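Local coordinates for protein glucokinase (PDB 3VOV) that catalyses the phosphorylation of hexose sugars such as glucose, probably at the expense of ATP, as a zinc-containing sugar kinase of the ROK family, at residues 154-157 / 158-161; 218-221 / 222-226; 251-254 / 255-259; 259-262 / 263-267. All coordinates share one frame; numbering follows the deposited sequence. Where two conformers were deposited one is given.

Interaction 1: residues 154-157 / 158-161; sequences GGEL and GHLT. With ZN (zinc ion), chain G.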
# COMPACT_ATOMS: atom_id res chain seq x y z
N GLY B 154 5.29 -24.60 -7.46
CA GLY B 154 3.90 -24.30 -7.78
C GLY B 154 3.03 -24.34 -6.54
O GLY B 154 3.30 -25.13 -5.59
N GLY B 155 2.02 -23.47 -6.51
CA GLY B 155 1.04 -23.50 -5.40
C GLY B 155 1.60 -23.03 -4.07
O GLY B 155 1.11 -23.43 -3.03
N GLU B 156 2.60 -22.15 -4.09
CA GLU B 156 3.15 -21.56 -2.88
C GLU B 156 2.30 -20.30 -2.57
O GLU B 156 2.75 -19.16 -2.71
CB GLU B 156 4.64 -21.20 -3.11
CG GLU B 156 5.57 -22.40 -2.88
CD GLU B 156 5.69 -22.80 -1.39
OE1 GLU B 156 5.25 -22.03 -0.51
OE2 GLU B 156 6.18 -23.90 -1.09
N LEU B 157 1.04 -20.56 -2.23
CA LEU B 157 -0.02 -19.54 -2.21
C LEU B 157 0.20 -18.53 -1.10
O LEU B 157 -0.28 -17.39 -1.16
CB LEU B 157 -1.42 -20.21 -2.16
CG LEU B 157 -1.73 -21.20 -3.33
CD1 LEU B 157 -3.22 -21.63 -3.37
CD2 LEU B 157 -1.37 -20.64 -4.70
N GLY B 158 0.94 -18.93 -0.07
CA GLY B 158 1.27 -18.02 1.02
C GLY B 158 2.26 -16.93 0.64
O GLY B 158 2.45 -16.01 1.41
N HIS B 159 2.89 -17.02 -0.54
CA HIS B 159 3.95 -16.08 -0.81
C HIS B 159 3.65 -15.18 -1.99
O HIS B 159 4.53 -14.59 -2.57
CB HIS B 159 5.30 -16.82 -0.88
CG HIS B 159 5.61 -17.51 0.40
ND1 HIS B 159 6.18 -16.86 1.48
CD2 HIS B 159 5.31 -18.76 0.83
CE1 HIS B 159 6.26 -17.70 2.50
NE2 HIS B 159 5.73 -18.85 2.13
N LEU B 160 2.38 -15.05 -2.32
CA LEU B 160 1.99 -14.01 -3.28
C LEU B 160 2.06 -12.66 -2.60
O LEU B 160 1.72 -12.53 -1.43
CB LEU B 160 0.61 -14.28 -3.85
CG LEU B 160 0.68 -15.28 -5.03
CD1 LEU B 160 0.44 -16.70 -4.57
CD2 LEU B 160 -0.34 -14.84 -6.10
N THR B 161 2.53 -11.66 -3.34
CA THR B 161 2.75 -10.37 -2.74
C THR B 161 1.39 -9.61 -2.70
O THR B 161 0.88 -9.26 -3.74
CB THR B 161 3.76 -9.58 -3.57
OG1 THR B 161 4.98 -10.32 -3.64
CG2 THR B 161 4.03 -8.17 -2.95
ZN ZN G . 7.00 -14.84 1.63
O HOH W 1 2.94 -21.22 0.43
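Glu156 and His159 lie side by side and point the same way, a local pairing that shows how a turn can present two polar side chains together. The backbone sets it up: His159 N donates to Glu156 O at 3.1 Å with an N-H...O angle of 161°, the donor standing above the carbonyl plane. Glu156 is itself the centre of an inverse gamma turn, closed by a weak bond from Leu157 N to Gly155 O. Between the side chains, carboxylate oxygen OE1 of Glu156 meets the rim of the imidazole near its plane, 3.5 Å from His159 CD2, with the two planes turned 49° apart. A water links the same oxygen to the chain, donating to Glu156 OE1 at 2.6 Å and accepting from Gly158 N at 3.1 Å. The Glu156-Leu157-Gly158-His159 run matches the ExGH motif of ROK sugar kinases, whose glutamate and histidine contact the sugar in relatives. Metal binding fixes the ring from the side away from Glu156: His159 ND1 binds the zinc ion at 2.2 Å, and Cys169, Cys171 and Cys176 complete the site. The histidine's CG stands anti to its carbonyl carbon (chi1 -60°), as the glutamate's does, and the bend at Glu156 chi2 then brings the carboxylate alongside the ring. Van der Waals packing is the last element: Leu157 CD2 and Leu160 CD1 are 4.3 Å apart, and the same CD1 rests 3.6 Å from Leu157 O. Both leucines reach Leu232 of helix 212-236, and Trp270 of the second subunit meets the His159 ring.

Interaction 2: residues 218-221 / 222-226; sequences VLQA and ARYVG. With GOL (glycerol), chain H.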
# COMPACT_ATOMS: atom_id res chain seq x y z
N VAL B 218 -6.90 -8.50 14.03
CA VAL B 218 -7.52 -9.76 13.53
C VAL B 218 -8.31 -9.54 12.22
O VAL B 218 -8.19 -10.31 11.24
CB VAL B 218 -8.41 -10.42 14.59
CG1 VAL B 218 -9.20 -11.58 14.00
CG2 VAL B 218 -7.59 -10.94 15.74
N LEU B 219 -9.13 -8.49 12.21
CA LEU B 219 -9.93 -8.19 11.02
C LEU B 219 -9.08 -7.83 9.81
O LEU B 219 -9.47 -8.15 8.69
CB LEU B 219 -10.95 -7.07 11.31
CG LEU B 219 -12.04 -7.40 12.33
CD1 LEU B 219 -12.93 -6.15 12.58
CD2 LEU B 219 -12.86 -8.59 11.93
N GLN B 220 -7.99 -7.10 10.01
CA GLN B 220 -7.09 -6.76 8.92
C GLN B 220 -6.49 -8.03 8.30
O GLN B 220 -6.40 -8.15 7.08
CB GLN B 220 -5.99 -5.79 9.37
CG GLN B 220 -4.83 -5.72 8.37
CD GLN B 220 -3.80 -4.63 8.71
OE1 GLN B 220 -2.60 -4.90 8.85
NE2 GLN B 220 -4.27 -3.41 8.83
N ALA B 221 -6.10 -8.97 9.16
CA ALA B 221 -5.54 -10.26 8.70
C ALA B 221 -6.60 -11.06 7.96
O ALA B 221 -6.33 -11.64 6.90
CB ALA B 221 -5.03 -11.08 9.90
N ALA B 222 -7.81 -11.11 8.51
CA ALA B 222 -8.94 -11.76 7.80
C ALA B 222 -9.20 -11.18 6.40
O ALA B 222 -9.38 -11.94 5.43
CB ALA B 222 -10.27 -11.72 8.68
N ARG B 223 -9.23 -9.86 6.27
CA ARG B 223 -9.41 -9.26 4.95
C ARG B 223 -8.28 -9.60 3.95
O ARG B 223 -8.55 -9.73 2.76
CB ARG B 223 -9.55 -7.73 5.05
CG ARG B 223 -10.83 -7.25 5.87
CD ARG B 223 -11.09 -5.76 5.61
NE ARG B 223 -10.00 -4.97 6.16
CZ ARG B 223 -9.89 -4.64 7.45
NH1 ARG B 223 -10.84 -4.99 8.33
NH2 ARG B 223 -8.84 -3.94 7.84
N TYR B 224 -7.02 -9.65 4.41
CA TYR B 224 -5.91 -9.98 3.49
C TYR B 224 -6.07 -11.39 2.95
O TYR B 224 -5.75 -11.66 1.79
CB TYR B 224 -4.55 -9.82 4.16
CG TYR B 224 -4.03 -8.37 4.13
CD1 TYR B 224 -3.87 -7.69 2.91
CD2 TYR B 224 -3.69 -7.73 5.30
CE1 TYR B 224 -3.36 -6.35 2.88
CE2 TYR B 224 -3.21 -6.41 5.31
CZ TYR B 224 -3.08 -5.73 4.11
OH TYR B 224 -2.59 -4.48 4.15
N VAL B 225 -6.60 -12.29 3.78
CA VAL B 225 -6.85 -13.66 3.30
C VAL B 225 -7.94 -13.61 2.22
O VAL B 225 -7.76 -14.20 1.17
CB VAL B 225 -7.24 -14.62 4.43
CG1 VAL B 225 -7.63 -16.00 3.83
CG2 VAL B 225 -6.04 -14.78 5.44
N GLY B 226 -9.03 -12.86 2.47
CA GLY B 226 -10.08 -12.69 1.48
C GLY B 226 -9.56 -12.09 0.18
O GLY B 226 -9.93 -12.52 -0.94
C1 GOL H . -6.71 -5.46 4.11
O1 GOL H . -6.96 -5.61 5.48
C2 GOL H . -6.51 -3.98 3.91
O2 GOL H . -7.69 -3.36 4.38
C3 GOL H . -6.40 -3.73 2.42
O3 GOL H . -6.28 -2.33 2.29
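Gln220 and Tyr224 run alongside each other, one turn apart on helix 212-236, a plain case of i to i+4 pairing on an alpha-helix. Methylene CG of Gln220 comes within 3.5 Å of Tyr224 CE2, and the amide plane stands nearly square to the ring, at 81°. A glycerol, probably from the crystallisation liquor, lies over one ring face with its C1 3.5 Å above the centre. The phenol's polar end looks elsewhere, to Gly165 O of the third subunit, which it meets in a hydrogen bond. With a leucine in this position, that carbonyl would probably be left without its hydroxyl partner, and the flat surface against glycerol and Gln220 CG would be lost. Arg223 folds back over the preceding turn: the bend at chi3 (-66°) lays its guanidinium across the backbone, with Leu219 O and Gln220 CA over one face, both offset toward the rim. Its NH1 lies 3.6 Å from Leu219 CB. Beneath these groups the usual helical bonds run on, among them Tyr224 N to Gln220 O at 3.1 Å. That carbonyl oxygen takes a second donor, glycerol O1, also at 3.1 Å. Glycerol is held to the arginine less firmly, Arg223 NE making weak bonds to O1 at 3.2 Å and, straighter at 165°, to O2 at 3.3 Å.

Interaction 3: residues 251-254 / 255-259; sequences APEG and YWEAL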
# COMPACT_ATOMS: atom_id res chain seq x y z
N ALA B 251 -10.78 -19.62 14.44
CA ALA B 251 -10.85 -18.18 14.69
C ALA B 251 -12.27 -17.73 15.10
O ALA B 251 -13.25 -18.35 14.70
CB ALA B 251 -10.39 -17.42 13.45
N PRO B 252 -12.38 -16.64 15.88
CA PRO B 252 -13.71 -16.05 16.15
C PRO B 252 -14.58 -15.92 14.90
O PRO B 252 -14.06 -15.83 13.78
CB PRO B 252 -13.36 -14.65 16.65
CG PRO B 252 -12.08 -14.88 17.40
CD PRO B 252 -11.31 -15.88 16.55
N GLU B 253 -15.91 -15.93 15.08
CA GLU B 253 -16.81 -15.82 13.92
C GLU B 253 -16.72 -14.49 13.14
O GLU B 253 -16.95 -14.47 11.90
CB GLU B 253 -18.26 -16.07 14.31
CG GLU B 253 -19.06 -16.63 13.12
CD GLU B 253 -18.53 -17.97 12.62
OE1 GLU B 253 -18.21 -18.86 13.48
OE2 GLU B 253 -18.47 -18.16 11.36
N GLY B 254 -16.42 -13.40 13.84
CA GLY B 254 -16.11 -12.13 13.16
C GLY B 254 -14.98 -12.27 12.14
O GLY B 254 -14.93 -11.51 11.15
N TYR B 255 -14.07 -13.23 12.36
CA TYR B 255 -12.91 -13.39 11.45
C TYR B 255 -13.42 -13.91 10.12
O TYR B 255 -13.15 -13.36 9.09
CB TYR B 255 -11.87 -14.34 12.05
CG TYR B 255 -10.74 -14.77 11.11
CD1 TYR B 255 -9.53 -14.04 11.04
CD2 TYR B 255 -10.84 -15.95 10.35
CE1 TYR B 255 -8.50 -14.46 10.21
CE2 TYR B 255 -9.79 -16.36 9.50
CZ TYR B 255 -8.63 -15.62 9.46
OH TYR B 255 -7.62 -16.01 8.61
N TRP B 256 -14.22 -14.96 10.19
CA TRP B 256 -14.76 -15.58 8.99
C TRP B 256 -15.66 -14.63 8.22
O TRP B 256 -15.56 -14.54 6.98
CB TRP B 256 -15.45 -16.90 9.34
CG TRP B 256 -15.44 -17.83 8.18
CD1 TRP B 256 -16.31 -17.83 7.11
CD2 TRP B 256 -14.46 -18.86 7.90
NE1 TRP B 256 -15.95 -18.82 6.22
CE2 TRP B 256 -14.82 -19.44 6.67
CE3 TRP B 256 -13.36 -19.37 8.60
CZ2 TRP B 256 -14.09 -20.50 6.11
CZ3 TRP B 256 -12.64 -20.44 8.04
CH2 TRP B 256 -13.01 -20.97 6.81
N GLU B 257 -16.47 -13.85 8.93
CA GLU B 257 -17.34 -12.88 8.27
C GLU B 257 -16.55 -11.81 7.49
O GLU B 257 -16.88 -11.47 6.35
CB GLU B 257 -18.30 -12.19 9.28
CG GLU B 257 -19.15 -13.19 10.09
CD GLU B 257 -19.85 -12.60 11.36
OE1 GLU B 257 -19.46 -11.53 11.91
OE2 GLU B 257 -20.82 -13.27 11.83
N ALA B 258 -15.51 -11.27 8.13
CA ALA B 258 -14.69 -10.21 7.55
C ALA B 258 -13.93 -10.76 6.36
O ALA B 258 -13.80 -10.11 5.37
CB ALA B 258 -13.75 -9.63 8.58
N LEU B 259 -13.46 -11.99 6.46
CA LEU B 259 -12.74 -12.61 5.37
C LEU B 259 -13.65 -12.79 4.14
O LEU B 259 -13.28 -12.48 3.02
CB LEU B 259 -12.25 -13.97 5.85
CG LEU B 259 -11.32 -14.77 4.98
CD1 LEU B 259 -10.54 -15.72 5.95
CD2 LEU B 259 -12.13 -15.57 3.95
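Ala251 sets its methyl against the ring of Tyr255, CB lying 3.5 Å from Tyr255 CD2 and nearly as close to CG in an oblique approach. The phenol's CG stands anti to the backbone N (chi1 170°), which carries the hydroxyl end away from residues 251-254, while the near side of the ring stays on Ala251 and Tyr255 CB lies 3.2 Å from Pro252 O. That same carbonyl oxygen accepts Tyr255 N at 3.0 Å, the donor standing well above the carbonyl plane. This is how helix 253-265 begins: Pro252 occupies the N-cap position, and regular i to i+4 bonds follow, with Glu257 N reaching Glu253 O at 3.1 Å and Ala258 N reaching Gly254 O. Glu257 leans back over this first turn, its CG 3.1 Å from Glu253 O. Glu253 and Glu257 cross at about a right angle, their OE2 atoms 5.4 Å apart, and the nearby helix N-terminus probably eases the repulsion of these like charges. Glu253 also reaches Trp256, its OE2 3.8 Å from Trp256 CB with the carboxylate and indole planes 39° apart. Arg277 of strand 275-277 touches Glu253 and makes a cation-pi contact with the indole.

Interaction 4: residues 259-262 / 263-267; sequences LLEA and YRRYL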
# COMPACT_ATOMS: atom_id res chain seq x y z
N LEU B 259 -13.46 -11.99 6.46
CA LEU B 259 -12.74 -12.61 5.37
C LEU B 259 -13.65 -12.79 4.14
O LEU B 259 -13.28 -12.48 3.02
CB LEU B 259 -12.25 -13.97 5.85
CG LEU B 259 -11.32 -14.77 4.98
CD1 LEU B 259 -10.54 -15.72 5.95
CD2 LEU B 259 -12.13 -15.57 3.95
N LEU B 260 -14.81 -13.37 4.37
CA LEU B 260 -15.78 -13.58 3.31
C LEU B 260 -16.22 -12.28 2.66
O LEU B 260 -16.41 -12.23 1.45
CB LEU B 260 -17.00 -14.24 3.91
CG LEU B 260 -17.03 -15.73 3.95
CD1 LEU B 260 -18.39 -16.11 4.58
CD2 LEU B 260 -16.97 -16.17 2.46
N GLU B 261 -16.41 -11.24 3.47
CA GLU B 261 -16.80 -9.94 2.92
C GLU B 261 -15.68 -9.37 2.03
O GLU B 261 -15.96 -8.85 0.93
CB GLU B 261 -17.21 -8.97 4.04
CG GLU B 261 -17.60 -7.54 3.58
CD GLU B 261 -18.80 -7.46 2.63
OE1 GLU B 261 -18.97 -6.37 2.01
OE2 GLU B 261 -19.55 -8.45 2.47
N ALA B 262 -14.41 -9.50 2.44
CA ALA B 262 -13.28 -9.01 1.59
C ALA B 262 -13.22 -9.80 0.26
O ALA B 262 -13.04 -9.24 -0.81
CB ALA B 262 -11.93 -9.07 2.33
N TYR B 263 -13.40 -11.12 0.36
CA TYR B 263 -13.40 -12.00 -0.83
C TYR B 263 -14.51 -11.55 -1.80
O TYR B 263 -14.28 -11.38 -3.00
CB TYR B 263 -13.59 -13.45 -0.34
CG TYR B 263 -13.70 -14.53 -1.42
CD1 TYR B 263 -12.56 -15.02 -2.07
CD2 TYR B 263 -14.94 -15.09 -1.74
CE1 TYR B 263 -12.67 -16.02 -3.07
CE2 TYR B 263 -15.05 -16.10 -2.67
CZ TYR B 263 -13.92 -16.56 -3.32
OH TYR B 263 -14.06 -17.56 -4.26
N ARG B 264 -15.72 -11.32 -1.27
CA ARG B 264 -16.81 -10.83 -2.12
C ARG B 264 -16.53 -9.44 -2.70
O ARG B 264 -16.75 -9.23 -3.89
CB ARG B 264 -18.10 -10.82 -1.34
CG ARG B 264 -18.60 -12.25 -1.14
CD ARG B 264 -19.93 -12.23 -0.42
NE ARG B 264 -20.44 -13.58 -0.24
CZ ARG B 264 -21.01 -14.01 0.88
NH1 ARG B 264 -21.09 -13.19 1.94
NH2 ARG B 264 -21.46 -15.27 0.96
N ARG B 265 -16.04 -8.51 -1.88
CA ARG B 265 -15.64 -7.19 -2.41
C ARG B 265 -14.56 -7.24 -3.51
O ARG B 265 -14.51 -6.35 -4.35
CB ARG B 265 -15.11 -6.26 -1.30
CG ARG B 265 -16.26 -5.77 -0.34
CD ARG B 265 -15.78 -4.61 0.54
NE ARG B 265 -15.54 -3.38 -0.23
CZ ARG B 265 -14.35 -2.84 -0.50
NH1 ARG B 265 -13.21 -3.42 -0.07
NH2 ARG B 265 -14.30 -1.70 -1.19
N TYR B 266 -13.65 -8.22 -3.44
CA TYR B 266 -12.58 -8.34 -4.46
C TYR B 266 -12.94 -9.27 -5.61
O TYR B 266 -12.06 -9.68 -6.43
CB TYR B 266 -11.21 -8.66 -3.82
CG TYR B 266 -10.61 -7.36 -3.25
CD1 TYR B 266 -9.68 -6.61 -4.00
CD2 TYR B 266 -11.06 -6.83 -2.06
CE1 TYR B 266 -9.14 -5.40 -3.49
CE2 TYR B 266 -10.57 -5.63 -1.56
CZ TYR B 266 -9.63 -4.92 -2.26
OH TYR B 266 -9.13 -3.74 -1.71
N LEU B 267 -14.25 -9.57 -5.67
CA LEU B 267 -14.84 -10.26 -6.79
C LEU B 267 -16.08 -9.53 -7.35
O LEU B 267 -16.84 -10.12 -8.16
CB LEU B 267 -15.15 -11.70 -6.38
CG LEU B 267 -13.91 -12.60 -6.22
CD1 LEU B 267 -14.27 -13.92 -5.49
CD2 LEU B 267 -13.29 -12.89 -7.64
O HOH W 2 -20.16 -11.16 2.92
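Arg265 N donates to Glu261 O at 2.8 Å and a nearly straight 170°, one of four successive i to i+4 bonds that carry helix 253-265 to its last turn. The backbone then changes: Tyr266 is the first residue to leave helical geometry, yet its N still reaches Ala262 O at 2.9 Å, and Leu267 N turns to Arg264 O, one residue nearer, at 3.1 Å. Such a shortened step is a common way for an alpha-helix to end. Ring contacts mark the same place. Tyr266 brings its edge to Ala262 O, the oxygen lying in the ring plane 3.4 Å from CD2, so this carbonyl is met by both the backbone N-H and the ring rim of one residue. Its CG stands beside the backbone N (chi1 -80°), which turns the ring back toward that carbonyl. On Tyr263, Leu267 CD1 rests over one face, offset toward the rim. Charged side chains gather on the outer surface. Glu261 and Arg265 slant across each other with OE1 3.6 Å from Arg265 CG, in one of two glutamate conformers. Arg264 lays its CG 3.4 Å from Leu260 O; a water between Arg264 NH1 and Glu261 OE2 is doubtful, being too close to the arginine. Tyr266 OH bonds to Glu174 of the second subunit, and its ring makes a cation-pi contact with Arg216 of the fourth. Within the chain, Tyr263 OH bonds to Pro273 O, while Leu259 and Tyr263 pack against strands 240-244 and 275-277 and Tyr266 against helix 212-236.

Overall arrangement
Interactions 2, 3 and 4 form one packed pair of helices: 3 and 4 are consecutive turns of helix 253-265 sharing Leu259, and both lie against interaction 2 on helix 212-236. Small residues let the helices meet closely, Ala222 CB lying 3.3 Å from Tyr255 O and Arg223 O 3.5 Å from Ala262 CB. Interaction 1, the zinc-bound turn, stands apart, its centre about 16 Å from that of interaction 2, nearest atoms about 8 Å. The Tyr224 and Tyr266 side chains lie about 13 Å and 9 Å from a bound zinc ion. Subunit contacts tie the two regions together, since Tyr266 of interaction 4 packs on Thr161 of the second subunit, part of that copy's interaction 1.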